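Lin1840 protein (Listeria innocua serovar 6a, PDB 4ZOC) probably hydrolyses terminal, non-reducing beta-D-glucosyl residues with release of beta-D-glucose, as a family 3 glycosidase involved in beta-1,2-glucan metabolism. Local coordinates at residues S26-K31 against E38-L43; E46-D51 against Y307-K312; G130-F135 against N337-F342. The protein carries 2 engineered substitutions. All coordinates share one frame; numbering follows the deposited sequence.

How the contacts relate
All three contacts lie in the TIM-barrel part of the family 3 fold or at its margin, on the same side of the chain's centre. Contact 1 follows barrel strand 23-25 and packs its loop on helix 37-47. Contact 2, its centre about 15 Å away, joins the end of that helix to helix 306-316; the two touch through Leu29 CD1 and Met47 SD, 4.1 Å apart. Contact 3, centred about 22 Å from contact 1 and about 25 Å from contact 2, sets the start of strand 133-134 (His132) against the turn that follows helix 322-338. Contact 1 closes first along the chain, whereas contacts 2 and 3 interleave, so late segments pack on early ones.

Contact 1: residues S26-K31 against E38-L43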
ATOM      1  N   SER A  26     -15.403 -22.762 -23.135  1.00 10.27           N
ATOM      2  CA  SER A  26     -16.680 -22.078 -23.277  1.00 11.75           C
ATOM      3  C   SER A  26     -17.642 -22.994 -24.055  1.00 12.23           C
ATOM      4  O   SER A  26     -17.163 -23.840 -24.840  1.00 13.18           O
ATOM      5  CB  SER A  26     -16.474 -20.810 -24.058  1.00 13.48           C
ATOM      6  OG  SER A  26     -15.790 -19.853 -23.256  1.00 13.05           O
ATOM      7  N   PRO A  27     -18.963 -22.831 -23.883  1.00 11.15           N
ATOM      8  CA  PRO A  27     -19.869 -23.853 -24.436  1.00 11.27           C
ATOM      9  C   PRO A  27     -19.865 -23.965 -25.973  1.00 13.80           C
ATOM     10  O   PRO A  27     -20.125 -25.060 -26.561  1.00 14.51           O
ATOM     11  CB  PRO A  27     -21.238 -23.411 -23.964  1.00 11.57           C
ATOM     12  CG  PRO A  27     -21.091 -21.916 -23.640  1.00 12.10           C
ATOM     13  CD  PRO A  27     -19.690 -21.865 -23.052  1.00 13.05           C
ATOM     14  N   PHE A  28     -19.635 -22.839 -26.622  1.00 13.28           N
ATOM     15  CA  PHE A  28     -19.756 -22.802 -28.104  1.00 15.57           C
ATOM     16  C   PHE A  28     -18.547 -23.408 -28.811  1.00 17.58           C
ATOM     17  O   PHE A  28     -18.503 -23.466 -30.044  1.00 22.20           O
ATOM     18  CB  PHE A  28     -20.012 -21.358 -28.603  1.00 18.69           C
ATOM     19  CG  PHE A  28     -19.105 -20.344 -28.031  1.00 17.26           C
ATOM     20  CD1 PHE A  28     -17.881 -20.134 -28.605  1.00 18.86           C
ATOM     21  CD2 PHE A  28     -19.499 -19.555 -26.941  1.00 20.86           C
ATOM     22  CE1 PHE A  28     -17.025 -19.175 -28.069  1.00 23.80           C
ATOM     23  CE2 PHE A  28     -18.621 -18.609 -26.397  1.00 22.67           C
ATOM     24  CZ  PHE A  28     -17.412 -18.432 -26.976  1.00 20.50           C
ATOM     25  N   LEU A  29     -17.580 -23.884 -28.034  1.00 14.97           N
ATOM     26  CA  LEU A  29     -16.490 -24.743 -28.549  1.00 17.32           C
ATOM     27  C   LEU A  29     -16.879 -26.232 -28.632  1.00 16.33           C
ATOM     28  O   LEU A  29     -16.123 -27.039 -29.120  1.00 18.49           O
ATOM     29  CB  LEU A  29     -15.193 -24.571 -27.766  1.00 15.64           C
ATOM     30  CG  LEU A  29     -14.750 -23.116 -27.762  1.00 15.81           C
ATOM     31  CD1 LEU A  29     -13.679 -22.789 -26.763  1.00 19.52           C
ATOM     32  CD2 LEU A  29     -14.279 -22.718 -29.154  1.00 16.06           C
ATOM     33  N   PHE A  30     -18.081 -26.571 -28.232  1.00 14.45           N
ATOM     34  CA  PHE A  30     -18.511 -27.933 -28.248  1.00 14.71           C
ATOM     35  C   PHE A  30     -19.578 -28.097 -29.319  1.00 16.57           C
ATOM     36  O   PHE A  30     -20.441 -27.260 -29.492  1.00 16.30           O
ATOM     37  CB  PHE A  30     -19.084 -28.360 -26.887  1.00 12.69           C
ATOM     38  CG  PHE A  30     -18.095 -28.412 -25.785  1.00 11.91           C
ATOM     39  CD1 PHE A  30     -17.829 -27.294 -25.052  1.00 14.34           C
ATOM     40  CD2 PHE A  30     -17.458 -29.588 -25.442  1.00 12.90           C
ATOM     41  CE1 PHE A  30     -16.918 -27.359 -23.975  1.00 11.42           C
ATOM     42  CE2 PHE A  30     -16.541 -29.647 -24.391  1.00 14.00           C
ATOM     43  CZ  PHE A  30     -16.292 -28.524 -23.650  1.00 12.26           C
ATOM     44  N   LYS A  31     -19.578 -29.240 -29.969  1.00 17.17           N
ATOM     45  CA  LYS A  31     -20.708 -29.631 -30.740  1.00 16.88           C
ATOM     46  C   LYS A  31     -21.990 -29.675 -29.863  1.00 17.77           C
ATOM     47  O   LYS A  31     -21.983 -30.071 -28.651  1.00 20.11           O
ATOM     48  CB  LYS A  31     -20.428 -31.023 -31.317  1.00 16.87           C
ATOM     49  CG  LYS A  31     -21.567 -31.622 -32.123  1.00 22.39           C
ATOM     50  CD  LYS A  31     -21.089 -32.982 -32.640  1.00 29.75           C
ATOM     51  CE  LYS A  31     -22.224 -33.784 -33.249  1.00 34.72           C
ATOM     52  NZ  LYS A  31     -22.681 -33.082 -34.464  1.00 41.21           N
ATOM     53  N   GLU A  38     -21.603 -19.019 -34.302  1.00 27.31           N
ATOM     54  CA  GLU A  38     -20.721 -18.158 -35.129  1.00 30.13           C
ATOM     55  C   GLU A  38     -19.326 -17.929 -34.524  1.00 35.50           C
ATOM     56  O   GLU A  38     -18.358 -17.681 -35.258  1.00 36.41           O
ATOM     57  CB  GLU A  38     -21.394 -16.805 -35.437  1.00 28.31           C
ATOM     58  CG  GLU A  38     -21.465 -15.763 -34.320  1.00 34.74           C
ATOM     59  CD  GLU A  38     -22.584 -15.997 -33.302  1.00 35.81           C
ATOM     60  OE1 GLU A  38     -23.406 -16.953 -33.450  1.00 31.69           O
ATOM     61  OE2 GLU A  38     -22.645 -15.208 -32.322  1.00 43.66           O
ATOM     62  N   LEU A  39     -19.215 -18.004 -33.198  1.00 31.12           N
ATOM     63  CA  LEU A  39     -17.908 -17.862 -32.563  1.00 28.70           C
ATOM     64  C   LEU A  39     -17.053 -19.125 -32.650  1.00 25.23           C
ATOM     65  O   LEU A  39     -15.829 -19.062 -32.519  1.00 28.71           O
ATOM     66  CB  LEU A  39     -18.063 -17.415 -31.119  1.00 24.20           C
ATOM     67  CG  LEU A  39     -18.873 -16.130 -30.830  1.00 26.16           C
ATOM     68  CD1 LEU A  39     -18.872 -15.830 -29.316  1.00 28.11           C
ATOM     69  CD2 LEU A  39     -18.373 -14.940 -31.640  1.00 22.84           C
ATOM     70  N   THR A  40     -17.682 -20.263 -32.880  1.00 24.40           N
ATOM     71  CA  THR A  40     -16.997 -21.578 -32.822  1.00 26.18           C
ATOM     72  C   THR A  40     -15.808 -21.871 -33.728  1.00 27.37           C
ATOM     73  O   THR A  40     -14.751 -22.255 -33.236  1.00 25.59           O
ATOM     74  CB  THR A  40     -18.034 -22.671 -33.057  1.00 23.23           C
ATOM     75  OG1 THR A  40     -19.166 -22.445 -32.186  1.00 19.26           O
ATOM     76  CG2 THR A  40     -17.438 -24.045 -32.838  1.00 25.61           C
ATOM     77  N   GLY A  41     -15.965 -21.751 -35.055  1.00 34.12           N
ATOM     78  CA  GLY A  41     -14.823 -21.997 -35.994  1.00 30.83           C
ATOM     79  C   GLY A  41     -13.575 -21.132 -35.806  1.00 23.35           C
ATOM     80  O   GLY A  41     -12.468 -21.629 -35.662  1.00 33.38           O
ATOM     81  N   PRO A  42     -13.756 -19.815 -35.771  1.00 31.48           N
ATOM     82  CA  PRO A  42     -12.601 -18.971 -35.537  1.00 32.28           C
ATOM     83  C   PRO A  42     -11.855 -19.268 -34.212  1.00 33.34           C
ATOM     84  O   PRO A  42     -10.637 -19.298 -34.185  1.00 26.91           O
ATOM     85  CB  PRO A  42     -13.195 -17.567 -35.563  1.00 32.33           C
ATOM     86  CG  PRO A  42     -14.380 -17.718 -36.490  1.00 34.90           C
ATOM     87  CD  PRO A  42     -14.970 -19.021 -36.060  1.00 33.04           C
ATOM     88  N   LEU A  43     -12.581 -19.486 -33.121  1.00 24.15           N
ATOM     89  CA  LEU A  43     -11.923 -19.694 -31.847  1.00 24.10           C
ATOM     90  C   LEU A  43     -11.284 -21.111 -31.752  1.00 21.20           C
ATOM     91  O   LEU A  43     -10.214 -21.275 -31.209  1.00 20.09           O
ATOM     92  CB  LEU A  43     -12.899 -19.351 -30.715  1.00 23.74           C
ATOM     93  CG  LEU A  43     -12.363 -19.357 -29.299  1.00 27.75           C
ATOM     94  CD1 LEU A  43     -11.297 -18.260 -29.150  1.00 26.91           C
ATOM     95  CD2 LEU A  43     -13.537 -19.220 -28.319  1.00 29.53           C
TER
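Phe28 lays its ring against Leu39, with Leu39 CD1 over one face in a CH-pi contact, 4.0 Å from the ring centroid. The setting is a beta-alpha connection of the TIM barrel: the chain leaves strand 23-25, makes a 3-10 turn at 27-29 and soon enters helix 37-47, which folds back onto the turn. A chi1 of 48° tucks the Phe28 ring over its own backbone and turns it to the helix. Leu39 CB lies 3.7 Å from Phe28 CE1, and on the opposite face of the ring Ser26 CB covers the rim. Leu43, one turn further along the helix, comes in at the ring edge instead, its CD2 3.5 Å from Phe28 CE1. The same methyl meets Leu29 CD2 at 3.7 Å, the two leucines crossing at about a right angle, so a single branch of Leu43 fills the junction of two side chains. Leu29 continues inward to Met303, Leu44 and Met47, while Leu39 stays at the solvent side. Ser26 also touches Trp271, a residue of the glucose pocket, and the Phe28 side chain is about 8 Å from a bound glucose, which puts the contact near that pocket without making it part of it. The helix is kinked at Pro42, whose N has no bond to the preceding turn. Thr40 OG1 lies 2.5 Å from Phe28 O, a hydrogen bond so short that its exact length is doubtful; Ala37 O is a second acceptor for the same proton, which the two carbonyls must share or take in turn.

Contact 2: residues E46-D51 against Y307-K312; sequences EMKLTD and YIHELK
His309 reaches from helix 306-316 to the end of helix 37-47 and grips its last turn by one hydrogen bond, from His309 NE2 to Met47 O over 3.1 Å. This is the tight part. The N-H points almost straight at the oxygen (170°), which lies at the ring edge only 7° out of the imidazole plane; seen from the acceptor, the donor is tilted 17° from the carbonyl plane. Next to it the ring carbon His309 CE1 comes within 3.3 Å of Lys48 O, so two successive carbonyls face the same end of the imidazole. Ile308 CG2 lies over the centre of one ring face, 3.9 Å above the plane, and the ring of His53 meets that of His309 at a steep angle. Toward the interior, Met47 packs on Met303 and Thr305, while Ile308 and Leu49 reach Leu23 and Leu25 of strand 23-25. The outer side is looser. Lys48 is exposed, and its chain, bent near its end, carries NZ over the other face of His309, offset toward the rim; the 4.3 Å from Lys48 NZ to His309 NE2 is no bonded contact. Any positive charge on this lysine would probably disfavour protonation of the imidazole. Helix 37-47 ends in a Schellman motif, Lys48 having positive phi, and the carbonyl just before it, Met47 O, is taken by His309; the arrangement belongs to the seam of a TIM barrel, where the helix after strand 301-302 meets the one after strand 23-25.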
ATOM      1  N   GLU A  46      -7.945 -20.586 -33.627  1.00 26.07           N
ATOM      2  CA  GLU A  46      -6.999 -19.767 -32.873  1.00 24.02           C
ATOM      3  C   GLU A  46      -6.421 -20.521 -31.701  1.00 22.35           C
ATOM      4  O   GLU A  46      -5.221 -20.408 -31.445  1.00 23.99           O
ATOM      5  CB  GLU A  46      -7.635 -18.459 -32.434  1.00 28.61           C
ATOM      6  CG  GLU A  46      -6.897 -17.714 -31.328  1.00 41.24           C
ATOM      7  CD  GLU A  46      -7.727 -16.561 -30.733  1.00 60.62           C
ATOM      8  OE1 GLU A  46      -8.838 -16.240 -31.244  1.00 50.71           O
ATOM      9  OE2 GLU A  46      -7.274 -15.972 -29.718  1.00 88.75           O
ATOM     10  N   MET A  47      -7.236 -21.339 -31.033  1.00 21.78           N
ATOM     11  CA  MET A  47      -6.758 -22.183 -29.874  1.00 18.76           C
ATOM     12  C   MET A  47      -6.106 -23.489 -30.320  1.00 18.93           C
ATOM     13  O   MET A  47      -5.595 -24.233 -29.504  1.00 18.11           O
ATOM     14  CB  MET A  47      -7.930 -22.475 -28.954  1.00 18.84           C
ATOM     15  CG  MET A  47      -8.519 -21.169 -28.365  1.00 21.24           C
ATOM     16  SD  MET A  47      -9.789 -21.464 -27.160  1.00 19.69           S
ATOM     17  CE  MET A  47      -8.924 -22.117 -25.751  1.00 18.00           C
ATOM     18  N   LYS A  48      -6.225 -23.779 -31.617  1.00 18.27           N
ATOM     19  CA  LYS A  48      -5.719 -24.999 -32.254  1.00 17.99           C
ATOM     20  C   LYS A  48      -6.334 -26.249 -31.628  1.00 19.06           C
ATOM     21  O   LYS A  48      -5.644 -27.281 -31.397  1.00 20.69           O
ATOM     22  CB  LYS A  48      -4.173 -24.992 -32.248  1.00 20.32           C
ATOM     23  CG  LYS A  48      -3.650 -23.768 -33.062  1.00 27.50           C
ATOM     24  CD  LYS A  48      -2.196 -23.393 -32.851  1.00 40.67           C
ATOM     25  CE  LYS A  48      -1.224 -24.542 -33.103  1.00 54.46           C
ATOM     26  NZ  LYS A  48      -0.677 -25.184 -31.856  1.00 52.80           N
ATOM     27  N   LEU A  49      -7.645 -26.163 -31.373  1.00 20.37           N
ATOM     28  CA  LEU A  49      -8.374 -27.281 -30.757  1.00 16.66           C
ATOM     29  C   LEU A  49      -8.966 -28.106 -31.874  1.00 17.69           C
ATOM     30  O   LEU A  49      -9.497 -27.525 -32.838  1.00 19.94           O
ATOM     31  CB  LEU A  49      -9.504 -26.822 -29.827  1.00 17.55           C
ATOM     32  CG  LEU A  49      -9.056 -26.061 -28.566  1.00 18.50           C
ATOM     33  CD1 LEU A  49     -10.229 -25.273 -27.991  1.00 20.93           C
ATOM     34  CD2 LEU A  49      -8.496 -27.100 -27.643  1.00 19.18           C
ATOM     35  N   THR A  50      -8.906 -29.430 -31.707  1.00 17.06           N
ATOM     36  CA  THR A  50      -9.499 -30.392 -32.615  1.00 17.64           C
ATOM     37  C   THR A  50     -10.636 -31.145 -31.950  1.00 23.68           C
ATOM     38  O   THR A  50     -10.872 -31.042 -30.739  1.00 19.75           O
ATOM     39  CB  THR A  50      -8.426 -31.430 -32.917  1.00 19.53           C
ATOM     40  OG1 THR A  50      -8.090 -32.106 -31.700  1.00 20.52           O
ATOM     41  CG2 THR A  50      -7.174 -30.770 -33.512  1.00 22.49           C
ATOM     42  N   ASP A  51     -11.298 -32.013 -32.704  1.00 24.27           N
ATOM     43  CA  ASP A  51     -12.335 -32.817 -32.117  1.00 19.71           C
ATOM     44  C   ASP A  51     -11.836 -33.720 -31.027  1.00 18.44           C
ATOM     45  O   ASP A  51     -12.541 -34.052 -30.054  1.00 21.19           O
ATOM     46  CB  ASP A  51     -13.005 -33.679 -33.194  1.00 21.99           C
ATOM     47  CG  ASP A  51     -13.943 -32.897 -34.037  1.00 27.04           C
ATOM     48  OD1 ASP A  51     -14.387 -31.831 -33.600  1.00 25.13           O
ATOM     49  OD2 ASP A  51     -14.289 -33.361 -35.148  1.00 33.08           O
ATOM     50  N   TYR A 307      -1.806 -27.033 -20.939  1.00  9.64           N
ATOM     51  CA  TYR A 307      -1.926 -28.456 -20.668  1.00 11.23           C
ATOM     52  C   TYR A 307      -2.147 -29.257 -21.916  1.00 12.54           C
ATOM     53  O   TYR A 307      -1.387 -30.229 -22.213  1.00 14.33           O
ATOM     54  CB  TYR A 307      -3.016 -28.786 -19.647  1.00 10.88           C
ATOM     55  CG  TYR A 307      -2.674 -28.464 -18.160  1.00 11.09           C
ATOM     56  CD1 TYR A 307      -1.384 -28.062 -17.745  1.00  9.49           C
ATOM     57  CD2 TYR A 307      -3.665 -28.548 -17.188  1.00 10.58           C
ATOM     58  CE1 TYR A 307      -1.108 -27.834 -16.425  1.00 10.98           C
ATOM     59  CE2 TYR A 307      -3.386 -28.336 -15.858  1.00 13.51           C
ATOM     60  CZ  TYR A 307      -2.100 -27.923 -15.476  1.00 10.94           C
ATOM     61  OH  TYR A 307      -1.790 -27.750 -14.173  1.00 12.04           O
ATOM     62  N   ILE A 308      -3.185 -28.861 -22.647  1.00 11.83           N
ATOM     63  CA  ILE A 308      -3.602 -29.637 -23.820  1.00 15.02           C
ATOM     64  C   ILE A 308      -2.460 -29.841 -24.843  1.00 17.21           C
ATOM     65  O   ILE A 308      -2.257 -30.946 -25.352  1.00 17.94           O
ATOM     66  CB  ILE A 308      -4.937 -29.074 -24.341  1.00 19.20           C
ATOM     67  CG1 ILE A 308      -5.680 -30.140 -25.146  1.00 26.37           C
ATOM     68  CG2 ILE A 308      -4.778 -27.819 -25.155  1.00 23.46           C
ATOM     69  CD1 ILE A 308      -6.538 -31.047 -24.300  1.00 30.82           C
ATOM     70  N   HIS A 309      -1.684 -28.791 -25.102  1.00 17.26           N
ATOM     71  CA  HIS A 309      -0.624 -28.855 -26.104  1.00 15.73           C
ATOM     72  C   HIS A 309       0.733 -29.346 -25.570  1.00 15.36           C
ATOM     73  O   HIS A 309       1.529 -29.893 -26.352  1.00 20.07           O
ATOM     74  CB  HIS A 309      -0.499 -27.517 -26.838  1.00 16.34           C
ATOM     75  CG  HIS A 309      -1.689 -27.177 -27.677  1.00 17.96           C
ATOM     76  ND1 HIS A 309      -2.416 -28.124 -28.364  1.00 23.80           N
ATOM     77  CD2 HIS A 309      -2.303 -25.990 -27.919  1.00 18.53           C
ATOM     78  CE1 HIS A 309      -3.443 -27.541 -28.970  1.00 23.84           C
ATOM     79  NE2 HIS A 309      -3.388 -26.245 -28.725  1.00 19.89           N
ATOM     80  N   GLU A 310       0.984 -29.248 -24.274  1.00 13.21           N
ATOM     81  CA  GLU A 310       2.348 -29.553 -23.714  1.00 15.93           C
ATOM     82  C   GLU A 310       2.526 -30.748 -22.752  1.00 12.59           C
ATOM     83  O   GLU A 310       3.679 -31.264 -22.575  1.00 15.69           O
ATOM     84  CB  GLU A 310       2.937 -28.321 -22.978  1.00 14.23           C
ATOM     85  CG  GLU A 310       2.901 -27.071 -23.811  1.00 15.03           C
ATOM     86  CD  GLU A 310       3.925 -27.025 -24.912  1.00 18.72           C
ATOM     87  OE1 GLU A 310       4.825 -27.905 -25.001  1.00 19.61           O
ATOM     88  OE2 GLU A 310       3.862 -26.049 -25.704  1.00 24.99           O
ATOM     89  N   LEU A 311       1.451 -31.204 -22.107  1.00 13.01           N
ATOM     90  CA  LEU A 311       1.575 -32.270 -21.075  1.00 12.52           C
ATOM     91  C   LEU A 311       2.092 -33.540 -21.692  1.00 14.14           C
ATOM     92  O   LEU A 311       2.886 -34.230 -21.065  1.00 15.04           O
ATOM     93  CB  LEU A 311       0.263 -32.538 -20.361  1.00 13.43           C
ATOM     94  CG  LEU A 311      -0.180 -31.511 -19.302  1.00 11.71           C
ATOM     95  CD1 LEU A 311      -1.396 -32.025 -18.586  1.00 13.71           C
ATOM     96  CD2 LEU A 311       0.895 -31.279 -18.263  1.00 13.45           C
ATOM     97  N   LYS A 312       1.676 -33.847 -22.921  1.00 15.46           N
ATOM     98  CA  LYS A 312       2.134 -35.116 -23.472  1.00 16.57           C
ATOM     99  C   LYS A 312       3.658 -35.112 -23.635  1.00 13.82           C
ATOM    100  O   LYS A 312       4.302 -35.991 -23.123  1.00 20.72           O
ATOM    101  CB  LYS A 312       1.382 -35.512 -24.745  1.00 22.02           C
ATOM    102  CG  LYS A 312       1.774 -36.929 -25.211  1.00 27.08           C
ATOM    103  CD  LYS A 312       2.388 -36.820 -26.568  1.00 32.99           C
ATOM    104  CE  LYS A 312       1.311 -36.518 -27.592  1.00 33.99           C
ATOM    105  NZ  LYS A 312       1.818 -37.037 -28.877  1.00 41.98           N
TER

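Contact 3: residues G130-F135 against N337-F342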
ATOM      1  N   GLY A 130     -29.071 -25.845 -15.471  1.00 11.85           N
ATOM      2  CA  GLY A 130     -28.098 -26.840 -15.843  1.00 13.20           C
ATOM      3  C   GLY A 130     -26.674 -26.724 -15.307  1.00 14.68           C
ATOM      4  O   GLY A 130     -25.816 -27.441 -15.734  1.00 16.32           O
ATOM      5  N   HIS A 131     -26.437 -25.788 -14.407  1.00 12.74           N
ATOM      6  CA  HIS A 131     -25.116 -25.565 -13.816  1.00  9.80           C
ATOM      7  C   HIS A 131     -24.853 -26.425 -12.588  1.00  8.09           C
ATOM      8  O   HIS A 131     -25.669 -26.500 -11.711  1.00 10.40           O
ATOM      9  CB  HIS A 131     -24.979 -24.090 -13.418  1.00 10.31           C
ATOM     10  CG  HIS A 131     -25.242 -23.125 -14.539  1.00  9.26           C
ATOM     11  ND1 HIS A 131     -24.419 -22.999 -15.640  1.00  9.04           N
ATOM     12  CD2 HIS A 131     -26.277 -22.279 -14.751  1.00  7.51           C
ATOM     13  CE1 HIS A 131     -24.913 -22.097 -16.461  1.00  8.60           C
ATOM     14  NE2 HIS A 131     -26.049 -21.660 -15.950  1.00  8.70           N
ATOM     15  N   HIS A 132     -23.636 -26.981 -12.504  1.00  8.99           N
ATOM     16  CA  HIS A 132     -23.223 -27.893 -11.426  1.00  8.30           C
ATOM     17  C   HIS A 132     -22.384 -27.215 -10.365  1.00  8.43           C
ATOM     18  O   HIS A 132     -22.393 -27.666  -9.233  1.00  9.72           O
ATOM     19  CB  HIS A 132     -22.370 -29.025 -11.927  1.00  7.28           C
ATOM     20  CG  HIS A 132     -23.018 -29.770 -13.063  1.00 10.26           C
ATOM     21  ND1 HIS A 132     -22.295 -30.408 -14.035  1.00  9.09           N
ATOM     22  CD2 HIS A 132     -24.322 -29.965 -13.365  1.00  9.69           C
ATOM     23  CE1 HIS A 132     -23.126 -30.937 -14.929  1.00 12.11           C
ATOM     24  NE2 HIS A 132     -24.361 -30.714 -14.534  1.00  9.53           N
ATOM     25  N   VAL A 133     -21.590 -26.225 -10.755  1.00  8.21           N
ATOM     26  CA  VAL A 133     -20.669 -25.507  -9.863  1.00  7.47           C
ATOM     27  C   VAL A 133     -20.805 -24.016 -10.032  1.00  8.26           C
ATOM     28  O   VAL A 133     -20.937 -23.536 -11.148  1.00  9.74           O
ATOM     29  CB  VAL A 133     -19.156 -25.818 -10.284  1.00  7.49           C
ATOM     30  CG1 VAL A 133     -18.117 -25.163  -9.408  1.00  8.12           C
ATOM     31  CG2 VAL A 133     -18.889 -27.288 -10.310  1.00  8.97           C
ATOM     32  N   THR A 134     -20.706 -23.275  -8.930  1.00  8.83           N
ATOM     33  CA  THR A 134     -20.529 -21.844  -9.043  1.00  7.47           C
ATOM     34  C   THR A 134     -19.194 -21.379  -8.518  1.00  8.01           C
ATOM     35  O   THR A 134     -18.727 -21.873  -7.481  1.00  7.62           O
ATOM     36  CB  THR A 134     -21.648 -21.067  -8.312  1.00  7.58           C
ATOM     37  OG1 THR A 134     -21.407 -19.659  -8.458  1.00  9.16           O
ATOM     38  CG2 THR A 134     -21.728 -21.369  -6.755  1.00  6.86           C
ATOM     39  N   PHE A 135     -18.680 -20.334  -9.166  1.00  8.71           N
ATOM     40  CA  PHE A 135     -17.420 -19.699  -8.790  1.00  8.10           C
ATOM     41  C   PHE A 135     -17.664 -18.652  -7.688  1.00  7.88           C
ATOM     42  O   PHE A 135     -17.521 -17.418  -7.915  1.00  7.08           O
ATOM     43  CB  PHE A 135     -16.781 -19.105  -9.983  1.00  7.49           C
ATOM     44  CG  PHE A 135     -16.434 -20.117 -11.119  1.00  7.53           C
ATOM     45  CD1 PHE A 135     -15.736 -21.367 -10.814  1.00  6.61           C
ATOM     46  CD2 PHE A 135     -16.765 -19.823 -12.453  1.00  6.99           C
ATOM     47  CE1 PHE A 135     -15.433 -22.217 -11.804  1.00  7.16           C
ATOM     48  CE2 PHE A 135     -16.358 -20.669 -13.466  1.00  7.82           C
ATOM     49  CZ  PHE A 135     -15.685 -21.851 -13.121  1.00  7.87           C
ATOM     50  N   ASN A 337     -18.412 -37.460  -9.781  1.00 11.26           N
ATOM     51  CA  ASN A 337     -19.129 -38.492  -8.980  1.00 12.39           C
ATOM     52  C   ASN A 337     -19.935 -37.923  -7.817  1.00 12.08           C
ATOM     53  O   ASN A 337     -21.074 -38.326  -7.614  1.00 11.92           O
ATOM     54  CB  ASN A 337     -18.148 -39.601  -8.556  1.00 11.99           C
ATOM     55  CG  ASN A 337     -18.828 -40.909  -8.157  1.00 13.30           C
ATOM     56  OD1 ASN A 337     -19.869 -41.320  -8.701  1.00 13.41           O
ATOM     57  ND2 ASN A 337     -18.222 -41.571  -7.221  1.00 13.97           N
ATOM     58  N   ASP A 338     -19.361 -36.928  -7.118  1.00 12.64           N
ATOM     59  CA  ASP A 338     -19.991 -36.204  -6.062  1.00 11.02           C
ATOM     60  C   ASP A 338     -21.263 -35.542  -6.527  1.00 10.83           C
ATOM     61  O   ASP A 338     -22.199 -35.432  -5.754  1.00 12.52           O
ATOM     62  CB  ASP A 338     -19.015 -35.163  -5.451  1.00 11.71           C
ATOM     63  CG  ASP A 338     -17.888 -35.811  -4.630  1.00 15.35           C
ATOM     64  OD1 ASP A 338     -17.897 -37.042  -4.365  1.00 13.54           O
ATOM     65  OD2 ASP A 338     -16.983 -35.090  -4.199  1.00 16.97           O
ATOM     66  N   LEU A 339     -21.293 -35.085  -7.783  1.00 10.36           N
ATOM     67  CA  LEU A 339     -22.472 -34.397  -8.374  1.00 10.89           C
ATOM     68  C   LEU A 339     -23.494 -35.424  -8.966  1.00 12.28           C
ATOM     69  O   LEU A 339     -24.555 -35.060  -9.433  1.00 12.72           O
ATOM     70  CB  LEU A 339     -22.028 -33.420  -9.434  1.00 11.35           C
ATOM     71  CG  LEU A 339     -21.211 -32.223  -8.925  1.00 10.70           C
ATOM     72  CD1 LEU A 339     -20.390 -31.652 -10.044  1.00 11.95           C
ATOM     73  CD2 LEU A 339     -22.194 -31.210  -8.389  1.00 11.08           C
ATOM     74  N   GLY A 340     -23.162 -36.714  -8.921  1.00 15.91           N
ATOM     75  CA  GLY A 340     -24.090 -37.745  -9.399  1.00 12.05           C
ATOM     76  C   GLY A 340     -24.086 -37.922 -10.910  1.00 12.49           C
ATOM     77  O   GLY A 340     -24.979 -38.596 -11.461  1.00 14.33           O
ATOM     78  N   LEU A 341     -23.085 -37.367 -11.591  1.00 13.00           N
ATOM     79  CA  LEU A 341     -23.073 -37.327 -13.064  1.00 12.59           C
ATOM     80  C   LEU A 341     -22.968 -38.669 -13.708  1.00 13.65           C
ATOM     81  O   LEU A 341     -23.381 -38.794 -14.846  1.00 12.91           O
ATOM     82  CB  LEU A 341     -21.995 -36.369 -13.597  1.00 10.69           C
ATOM     83  CG  LEU A 341     -22.242 -34.949 -13.067  1.00 10.61           C
ATOM     84  CD1 LEU A 341     -21.051 -34.091 -13.629  1.00  9.80           C
ATOM     85  CD2 LEU A 341     -23.611 -34.349 -13.439  1.00 10.90           C
ATOM     86  N   PHE A 342     -22.364 -39.659 -13.027  1.00 13.96           N
ATOM     87  CA  PHE A 342     -22.303 -41.008 -13.638  1.00 17.03           C
ATOM     88  C   PHE A 342     -23.623 -41.783 -13.624  1.00 17.85           C
ATOM     89  O   PHE A 342     -23.772 -42.754 -14.365  1.00 21.85           O
ATOM     90  CB  PHE A 342     -21.185 -41.827 -13.020  1.00 15.02           C
ATOM     91  CG  PHE A 342     -19.825 -41.259 -13.280  1.00 15.27           C
ATOM     92  CD1 PHE A 342     -19.268 -41.360 -14.544  1.00 14.28           C
ATOM     93  CD2 PHE A 342     -19.104 -40.633 -12.269  1.00 12.83           C
ATOM     94  CE1 PHE A 342     -18.041 -40.894 -14.804  1.00 14.45           C
ATOM     95  CE2 PHE A 342     -17.851 -40.136 -12.536  1.00 14.33           C
ATOM     96  CZ  PHE A 342     -17.325 -40.240 -13.802  1.00 13.70           C
TER
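His132 and Leu341 point their side chains at each other, and the methyl of Leu341 CD2 settles over one face of the imidazole in a CH-pi contact, 4.0 Å from the ring centroid and 25° off its normal. The methyl is displaced toward the rim, with Leu341 CD2 3.8 Å from His132 CE1. CD2 alone lies over the face, while the second branch, Leu341 CD1, falls outside the ring beside His132 ND1, 3.9 Å from it. Leu339 takes a different part of the same residue. Its CD1 meets His132 CB at 3.8 Å and its CD2 lies 3.6 Å from His132 O, beside the backbone and the root of the side chain. Both leucines share a chi1 near -60° (-66° in Leu339), which sends the forks forward to the histidine. Between them Gly340 turns the chain with positive phi in a Schellman motif at the end of helix 322-338, its N bonded to Asn337 O. No hydrogen bond crosses the contact; it is made by buried side chains and the carbonyl of His132, and Arg347 supplements it, its NE bonded to Leu339 O and its side chain in touch with His132. On the other side a second Schellman motif, with Gly130 as its C-prime residue, ends helix 112-128 just before the strand. Strand 133-134 then runs between barrel strands 87-90 and 187-193, bonded to both, while Val133 touches Leu233 of strand 233-236 and helix 3-12 packs against Asn337 and Phe342.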